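Local coordinates for Two-component system response regulator/GGDEF domain protein (Aeromonas salmonicida, PDB 3LUF), which probably makes cyclic di-GMP from two GTP through a diguanylate cyclase domain beyond this fragment, whose two receiver domains each bind magnesium, at residues E11-M14 with T15-R18; D132-T135 with S136-R139; P229-P232 with E233-Q236. All blocks are in the same frame, centred on the assembly; numbering follows the deposited sequence. Where two conformers were deposited one is given.

Interaction 1: E11-M14 with T15-R18; sequences EDSM and TIRR. With MG (magnesium ion), chain G.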
loop_
_atom_site.group_PDB
_atom_site.type_symbol
_atom_site.label_atom_id
_atom_site.label_comp_id
_atom_site.label_asym_id
_atom_site.label_seq_id
_atom_site.Cartn_x
_atom_site.Cartn_y
_atom_site.Cartn_z
ATOM N N GLU B 11 -26.306 18.326 -2.735
ATOM C CA GLU B 11 -25.309 19.392 -2.743
ATOM C C GLU B 11 -25.871 20.584 -3.520
ATOM O O GLU B 11 -26.257 20.456 -4.681
ATOM C CB GLU B 11 -24.028 18.876 -3.450
ATOM C CG GLU B 11 -23.008 19.995 -3.804
ATOM C CD GLU B 11 -22.486 20.751 -2.576
ATOM O OE1 GLU B 11 -21.716 20.167 -1.807
ATOM O OE2 GLU B 11 -22.777 21.971 -2.448
ATOM N N ASP B 12 -25.962 21.747 -2.867
ATOM C CA ASP B 12 -26.563 22.887 -3.537
ATOM C C ASP B 12 -25.595 23.692 -4.402
ATOM O O ASP B 12 -26.047 24.505 -5.186
ATOM C CB ASP B 12 -27.309 23.827 -2.552
ATOM C CG ASP B 12 -26.392 24.414 -1.475
ATOM O OD1 ASP B 12 -25.465 23.716 -1.029
ATOM O OD2 ASP B 12 -26.614 25.573 -1.018
ATOM N N SER B 13 -24.289 23.495 -4.272
ATOM C CA SER B 13 -23.370 24.204 -5.185
ATOM C C SER B 13 -23.540 23.633 -6.578
ATOM O O SER B 13 -23.246 22.436 -6.792
ATOM C CB SER B 13 -21.919 24.038 -4.748
ATOM O OG SER B 13 -21.052 24.580 -5.755
HETATM N N MSE B 14 -23.980 24.460 -7.541
HETATM C CA MSE B 14 -24.114 23.989 -8.907
HETATM C C MSE B 14 -22.755 23.466 -9.406
HETATM O O MSE B 14 -22.679 22.413 -10.003
HETATM C CB MSE B 14 -24.603 25.096 -9.844
HETATM C CG MSE B 14 -25.080 24.528 -11.175
HETATM SE SE MSE B 14 -25.445 25.991 -12.377
HETATM C CE MSE B 14 -23.623 26.474 -12.876
ATOM N N THR B 15 -21.687 24.211 -9.130
ATOM C CA THR B 15 -20.354 23.821 -9.593
ATOM C C THR B 15 -19.922 22.462 -9.034
ATOM O O THR B 15 -19.436 21.575 -9.775
ATOM C CB THR B 15 -19.348 24.902 -9.145
ATOM O OG1 THR B 15 -19.683 26.120 -9.822
ATOM C CG2 THR B 15 -17.913 24.511 -9.503
ATOM N N ILE B 16 -20.061 22.316 -7.720
ATOM C CA ILE B 16 -19.547 21.120 -7.045
ATOM C C ILE B 16 -20.396 19.916 -7.412
ATOM O O ILE B 16 -19.883 18.823 -7.702
ATOM C CB ILE B 16 -19.459 21.333 -5.512
ATOM C CG1 ILE B 16 -18.392 22.412 -5.211
ATOM C CG2 ILE B 16 -19.090 20.042 -4.789
ATOM C CD1 ILE B 16 -18.536 23.042 -3.898
ATOM N N ARG B 17 -21.697 20.118 -7.402
ATOM C CA ARG B 17 -22.603 19.000 -7.735
ATOM C C ARG B 17 -22.324 18.547 -9.169
ATOM O O ARG B 17 -22.167 17.346 -9.422
ATOM C CB ARG B 17 -24.073 19.395 -7.533
ATOM C CG ARG B 17 -25.093 18.291 -7.809
ATOM C CD ARG B 17 -26.559 18.785 -7.631
ATOM N NE ARG B 17 -26.941 19.776 -8.639
ATOM C CZ ARG B 17 -27.053 21.092 -8.421
ATOM N NH1 ARG B 17 -26.742 21.618 -7.240
ATOM N NH2 ARG B 17 -27.395 21.899 -9.436
ATOM N N ARG B 18 -22.197 19.498 -10.095
ATOM C CA ARG B 18 -21.893 19.111 -11.471
ATOM C C ARG B 18 -20.510 18.441 -11.650
ATOM O O ARG B 18 -20.395 17.486 -12.439
ATOM C CB ARG B 18 -22.104 20.258 -12.451
ATOM C CG ARG B 18 -23.570 20.587 -12.595
ATOM C CD ARG B 18 -23.792 21.560 -13.660
ATOM N NE ARG B 18 -25.222 21.827 -13.744
ATOM C CZ ARG B 18 -25.745 22.755 -14.534
ATOM N NH1 ARG B 18 -24.958 23.490 -15.324
ATOM N NH2 ARG B 18 -27.054 22.930 -14.535
HETATM MG MG MG G . -24.139 23.925 0.522
HETATM O O HOH W 1 -22.416 23.830 -0.598
HETATM O O HOH W 2 -27.386 24.399 -7.668
HETATM O O HOH W 3 -24.322 26.015 0.238
#
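Arg17 NH1 is gripped from two sides of the loop between strand 6-10 and helix 14-27: it donates to Glu11 O at 2.9 Å, and to a water that in turn donates to Asp12 O. The Glu11 oxygen lies close to the guanidinium plane, and the nitrogen lies in the carbonyl plane. Arg17 gets there by running out with CG anti to its own N (chi1 -178°) and then bending at chi3, which turns its edge back to the loop. One guanidinium nitrogen thus ties down two successive carbonyls.

The carboxylate of Glu11 serves the same loop from within: OE2 receives Ser13 N at 2.8 Å through its anti lone pair and also a magnesium-bound water, while OE1 makes a salt bridge to Lys103. Asp12 reaches the magnesium directly, OD1 at 2.0 Å, and its OD2 accepts from a second water of the metal shell; Asp55 and Thr57 O complete the protein ligands. Ser13, a small hydroxyl residue, suits the N-cap: its OG accepts from Ile16 N at 3.2 Å, and its O takes Arg17 N at 2.9 Å. The methylene of Ser13 rests against Ile16 CD1. Farther out, the selenomethionine Met14 lays CG over one face of the Arg18 guanidinium, 3.7 Å from NE.

This is the acidic pocket of a receiver domain. Because Glu11 OE2 joins the N-H of the N-cap serine to a magnesium-bound water, one carboxylate connects the helix start with the metal shell.

Interaction 2: D132-T135 with S136-R139; sequences DSRT and SRHR. With MG (magnesium ion), chain F.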
loop_
_atom_site.group_PDB
_atom_site.type_symbol
_atom_site.label_atom_id
_atom_site.label_comp_id
_atom_site.label_asym_id
_atom_site.label_seq_id
_atom_site.Cartn_x
_atom_site.Cartn_y
_atom_site.Cartn_z
ATOM N N ASP B 132 -6.890 -11.883 18.417
ATOM C CA ASP B 132 -7.300 -12.593 19.646
ATOM C C ASP B 132 -7.937 -11.695 20.712
ATOM O O ASP B 132 -8.488 -12.194 21.701
ATOM C CB ASP B 132 -6.137 -13.378 20.236
ATOM C CG ASP B 132 -4.987 -12.497 20.626
ATOM O OD1 ASP B 132 -4.555 -11.649 19.814
ATOM O OD2 ASP B 132 -4.495 -12.661 21.754
ATOM N N SER B 133 -7.853 -10.390 20.521
ATOM C CA SER B 133 -8.562 -9.454 21.409
ATOM C C SER B 133 -9.902 -9.018 20.814
ATOM O O SER B 133 -9.939 -8.384 19.754
ATOM C CB SER B 133 -7.693 -8.231 21.668
ATOM O OG SER B 133 -6.430 -8.620 22.163
ATOM N N ARG B 134 -10.997 -9.334 21.508
ATOM C CA ARG B 134 -12.351 -8.946 21.074
ATOM C C ARG B 134 -12.462 -7.435 20.817
ATOM O O ARG B 134 -13.097 -7.019 19.857
ATOM C CB ARG B 134 -13.410 -9.386 22.110
ATOM C CG ARG B 134 -14.852 -9.457 21.583
ATOM C CD ARG B 134 -15.900 -9.291 22.705
ATOM N NE ARG B 134 -15.596 -8.105 23.512
ATOM C CZ ARG B 134 -16.007 -6.865 23.240
ATOM N NH1 ARG B 134 -15.641 -5.866 24.024
ATOM N NH2 ARG B 134 -16.784 -6.614 22.188
ATOM N N THR B 135 -11.818 -6.621 21.664
ATOM C CA THR B 135 -11.853 -5.152 21.533
ATOM C C THR B 135 -11.254 -4.656 20.224
ATOM O O THR B 135 -11.906 -3.933 19.468
ATOM C CB THR B 135 -11.147 -4.455 22.739
ATOM O OG1 THR B 135 -11.875 -4.754 23.933
ATOM C CG2 THR B 135 -11.075 -2.926 22.563
ATOM N N SER B 136 -10.006 -5.018 19.954
ATOM C CA SER B 136 -9.431 -4.583 18.694
ATOM C C SER B 136 -10.080 -5.323 17.526
ATOM O O SER B 136 -10.288 -4.720 16.472
ATOM C CB SER B 136 -7.916 -4.688 18.688
ATOM O OG SER B 136 -7.524 -5.991 19.073
ATOM N N ARG B 137 -10.418 -6.607 17.710
ATOM C CA ARG B 137 -11.064 -7.378 16.639
ATOM C C ARG B 137 -12.375 -6.718 16.201
ATOM O O ARG B 137 -12.616 -6.534 15.001
ATOM C CB ARG B 137 -11.306 -8.853 17.031
ATOM C CG ARG B 137 -11.963 -9.707 15.932
ATOM C CD ARG B 137 -11.972 -11.184 16.311
ATOM N NE ARG B 137 -12.954 -11.474 17.357
ATOM C CZ ARG B 137 -12.683 -11.704 18.648
ATOM N NH1 ARG B 137 -11.443 -11.718 19.132
ATOM N NH2 ARG B 137 -13.706 -11.922 19.477
ATOM N N HIS B 138 -13.216 -6.353 17.174
ATOM C CA HIS B 138 -14.500 -5.701 16.857
ATOM C C HIS B 138 -14.352 -4.290 16.288
ATOM O O HIS B 138 -15.156 -3.871 15.456
ATOM C CB HIS B 138 -15.448 -5.737 18.070
ATOM C CG HIS B 138 -16.039 -7.092 18.317
ATOM N ND1 HIS B 138 -17.053 -7.316 19.225
ATOM C CD2 HIS B 138 -15.751 -8.300 17.769
ATOM C CE1 HIS B 138 -17.369 -8.599 19.217
ATOM N NE2 HIS B 138 -16.596 -9.217 18.340
ATOM N N ARG B 139 -13.321 -3.576 16.720
ATOM C CA ARG B 139 -13.073 -2.246 16.196
ATOM C C ARG B 139 -12.705 -2.341 14.715
ATOM O O ARG B 139 -13.210 -1.582 13.891
ATOM C CB ARG B 139 -11.952 -1.547 16.972
ATOM C CG ARG B 139 -11.580 -0.201 16.380
ATOM C CD ARG B 139 -10.631 0.598 17.251
ATOM N NE ARG B 139 -9.298 0.003 17.305
ATOM C CZ ARG B 139 -8.754 -0.534 18.401
ATOM N NH1 ARG B 139 -9.424 -0.561 19.555
ATOM N NH2 ARG B 139 -7.529 -1.040 18.348
HETATM MG MG MG F . -3.151 -10.279 19.713
HETATM O O HOH W 4 -2.861 -10.158 21.815
HETATM O O HOH W 5 -4.688 -8.837 19.858
HETATM O O HOH W 6 -1.825 -8.666 19.382
#
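Arg134 and His138, one helical turn apart, meet at the start of helix 134-145, the first helix of a receiver domain with the CheY-like fold. The methylene CG of Arg134 sits over one face of the His138 imidazole, a CH-pi contact of 3.7 Å from CG to the ring centroid. Its chain then bends at chi3 (50°) and stays on the same side of the ring, so that NH2 comes within 3.1 Å of His138 ND1 from above the ring plane, with the guanidinium nearly perpendicular to the imidazole. Long and flexible, arginine can offer aliphatic carbon to a ring and still keep its charged end at the surface.

On another flank of Arg134 lies Arg137, whose guanidinium has the CA of Arg134 over one face, with NH2 3.4 Å from Arg134 CG. The two guanidinium planes stand almost at right angles. What positions Arg137 lies outside the turn: NE forms a salt bridge with Glu153 and NH1 donates to Asp131 O, so the group is held at two points. Glu153 also receives a weak bond from His138 NE2, linking both residues to strand 150-154.

Backbone bonds complete the turn, Arg137 N to Ser133 O and His138 N to Arg134 O both at 2.8 Å. Ser133 occupies the N-cap position but makes no capping bond; in one of its two conformers its OG hydrogen-bonds a magnesium-bound water. The hydroxyl of Ser136 bonds Asp131, which also accepts from Ser133 N. At the loop end Asp132 binds the magnesium, alongside Asp176 and Tyr178 O. OD1 of Asp132 is 2.0 Å from the metal, while its OD2 accepts a hydrogen bond from another water of the metal shell.

Interaction 3: P229-P232 with E233-Q236; sequences PFEP and EELQ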
loop_
_atom_site.group_PDB
_atom_site.type_symbol
_atom_site.label_atom_id
_atom_site.label_comp_id
_atom_site.label_asym_id
_atom_site.label_seq_id
_atom_site.Cartn_x
_atom_site.Cartn_y
_atom_site.Cartn_z
ATOM N N PRO B 229 -0.410 1.299 16.682
ATOM C CA PRO B 229 -1.754 1.814 16.381
ATOM C C PRO B 229 -1.901 2.400 14.970
ATOM O O PRO B 229 -0.948 2.970 14.449
ATOM C CB PRO B 229 -1.946 2.954 17.411
ATOM C CG PRO B 229 -0.538 3.371 17.796
ATOM C CD PRO B 229 0.227 2.041 17.790
ATOM N N PHE B 230 -3.087 2.246 14.380
ATOM C CA PHE B 230 -3.441 2.872 13.097
ATOM C C PHE B 230 -4.817 3.532 13.168
ATOM O O PHE B 230 -5.675 3.147 13.995
ATOM C CB PHE B 230 -3.399 1.854 11.931
ATOM C CG PHE B 230 -4.294 0.645 12.143
ATOM C CD1 PHE B 230 -5.661 0.706 11.837
ATOM C CD2 PHE B 230 -3.771 -0.536 12.660
ATOM C CE1 PHE B 230 -6.484 -0.398 12.043
ATOM C CE2 PHE B 230 -4.588 -1.640 12.890
ATOM C CZ PHE B 230 -5.947 -1.566 12.584
ATOM N N GLU B 231 -5.023 4.518 12.287
ATOM C CA GLU B 231 -6.289 5.222 12.150
ATOM C C GLU B 231 -7.190 4.527 11.125
ATOM O O GLU B 231 -6.675 3.830 10.229
ATOM C CB GLU B 231 -6.007 6.654 11.709
ATOM C CG GLU B 231 -5.119 7.422 12.710
ATOM C CD GLU B 231 -5.835 7.722 14.032
ATOM O OE1 GLU B 231 -7.039 8.079 14.024
ATOM O OE2 GLU B 231 -5.179 7.585 15.085
ATOM N N PRO B 232 -8.517 4.725 11.215
ATOM C CA PRO B 232 -9.470 4.134 10.263
ATOM C C PRO B 232 -9.156 4.413 8.810
ATOM O O PRO B 232 -9.310 3.518 7.956
ATOM C CB PRO B 232 -10.805 4.807 10.643
ATOM C CG PRO B 232 -10.647 5.126 12.060
ATOM C CD PRO B 232 -9.222 5.429 12.314
ATOM N N GLU B 233 -8.725 5.644 8.513
ATOM C CA GLU B 233 -8.406 6.031 7.140
ATOM C C GLU B 233 -7.171 5.285 6.635
ATOM O O GLU B 233 -7.078 5.039 5.444
ATOM C CB GLU B 233 -8.199 7.562 6.966
ATOM C CG GLU B 233 -9.459 8.457 7.303
ATOM C CD GLU B 233 -9.618 8.785 8.806
ATOM O OE1 GLU B 233 -8.985 8.131 9.663
ATOM O OE2 GLU B 233 -10.410 9.704 9.135
ATOM N N GLU B 234 -6.216 4.991 7.524
ATOM C CA GLU B 234 -5.047 4.205 7.172
ATOM C C GLU B 234 -5.458 2.770 6.837
ATOM O O GLU B 234 -5.083 2.249 5.782
ATOM C CB GLU B 234 -4.009 4.245 8.276
ATOM C CG GLU B 234 -3.316 5.611 8.336
ATOM C CD GLU B 234 -2.385 5.747 9.533
ATOM O OE1 GLU B 234 -1.455 6.581 9.456
ATOM O OE2 GLU B 234 -2.612 5.057 10.553
ATOM N N LEU B 235 -6.335 2.206 7.666
ATOM C CA LEU B 235 -6.850 0.855 7.434
ATOM C C LEU B 235 -7.598 0.817 6.112
ATOM O O LEU B 235 -7.354 -0.068 5.294
ATOM C CB LEU B 235 -7.773 0.375 8.586
ATOM C CG LEU B 235 -8.494 -0.954 8.294
ATOM C CD1 LEU B 235 -7.530 -2.126 8.217
ATOM C CD2 LEU B 235 -9.565 -1.193 9.331
ATOM N N GLN B 236 -8.521 1.760 5.918
ATOM C CA GLN B 236 -9.249 1.869 4.658
ATOM C C GLN B 236 -8.344 1.951 3.448
ATOM O O GLN B 236 -8.578 1.251 2.484
ATOM C CB GLN B 236 -10.210 3.059 4.659
ATOM C CG GLN B 236 -10.880 3.308 3.302
ATOM C CD GLN B 236 -12.048 4.305 3.406
ATOM O OE1 GLN B 236 -13.195 3.979 3.079
ATOM N NE2 GLN B 236 -11.763 5.492 3.921
#
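Extended backbone at Phe230 and Glu231 turns into helix 232-248 at Pro232, with Leu235 N bonding Glu231 O at 3.1 Å and Gln236 N bonding Pro232 O at 2.8 Å. Glu234 sends its side chain back toward the loop: extended beyond CG, it brings OE2 to Glu231 N at 3.0 Å in a nearly straight bond (171°). The donor meets the oxygen on its anti side, 34° out of the carboxylate plane. Glu234, three residues after the N-cap Glu231, thus supplies one half of a capping box; the Glu231 side chain makes no return bond to Glu234 N. The same OE2 lies 3.5 Å from Phe230 CA. The other oxygen of Glu234, OE1, is hydrogen-bonded by Ser214 and Asn227 of the second subunit.

Proline fits the first turn of a helix, where its missing N-H costs no bond. Glu233 lies alongside its ring, with OE1 3.8 Å from Pro232 CD, while OE2 pairs with Arg89 of the first receiver domain. On the flank facing helix 134-145, Phe230 CE1 touches Leu235 CB at 3.8 Å, and both side chains pack on Gln143. Gln236 NE2 bonds Asp99.

Three glutamates cluster at the helix start, where the dipole probably favours their negative charge and Arg89 probably offsets its crowding. Through them this turn is joined both to the other receiver domain and to the second subunit.

Along the chain the three contacts follow in series, each where a loop beyond a sheet strand enters a helix. Interaction 1 belongs to the first receiver domain, and interactions 2 and 3 to the second. Interactions 1 and 2 sit at equivalent places after the first strand of each parallel five-stranded sheet, each beside its own magnesium; their centres are about 41 Å apart, on opposite sides of the chain's centre. Interaction 3, after the last strand, 224-228, lies about 15 Å from interaction 2 and about 30 Å from interaction 1, centre to centre. Each receiver domain thus carries its own metal site, far from the other, while interaction 3 stands where the two domains and the second subunit meet.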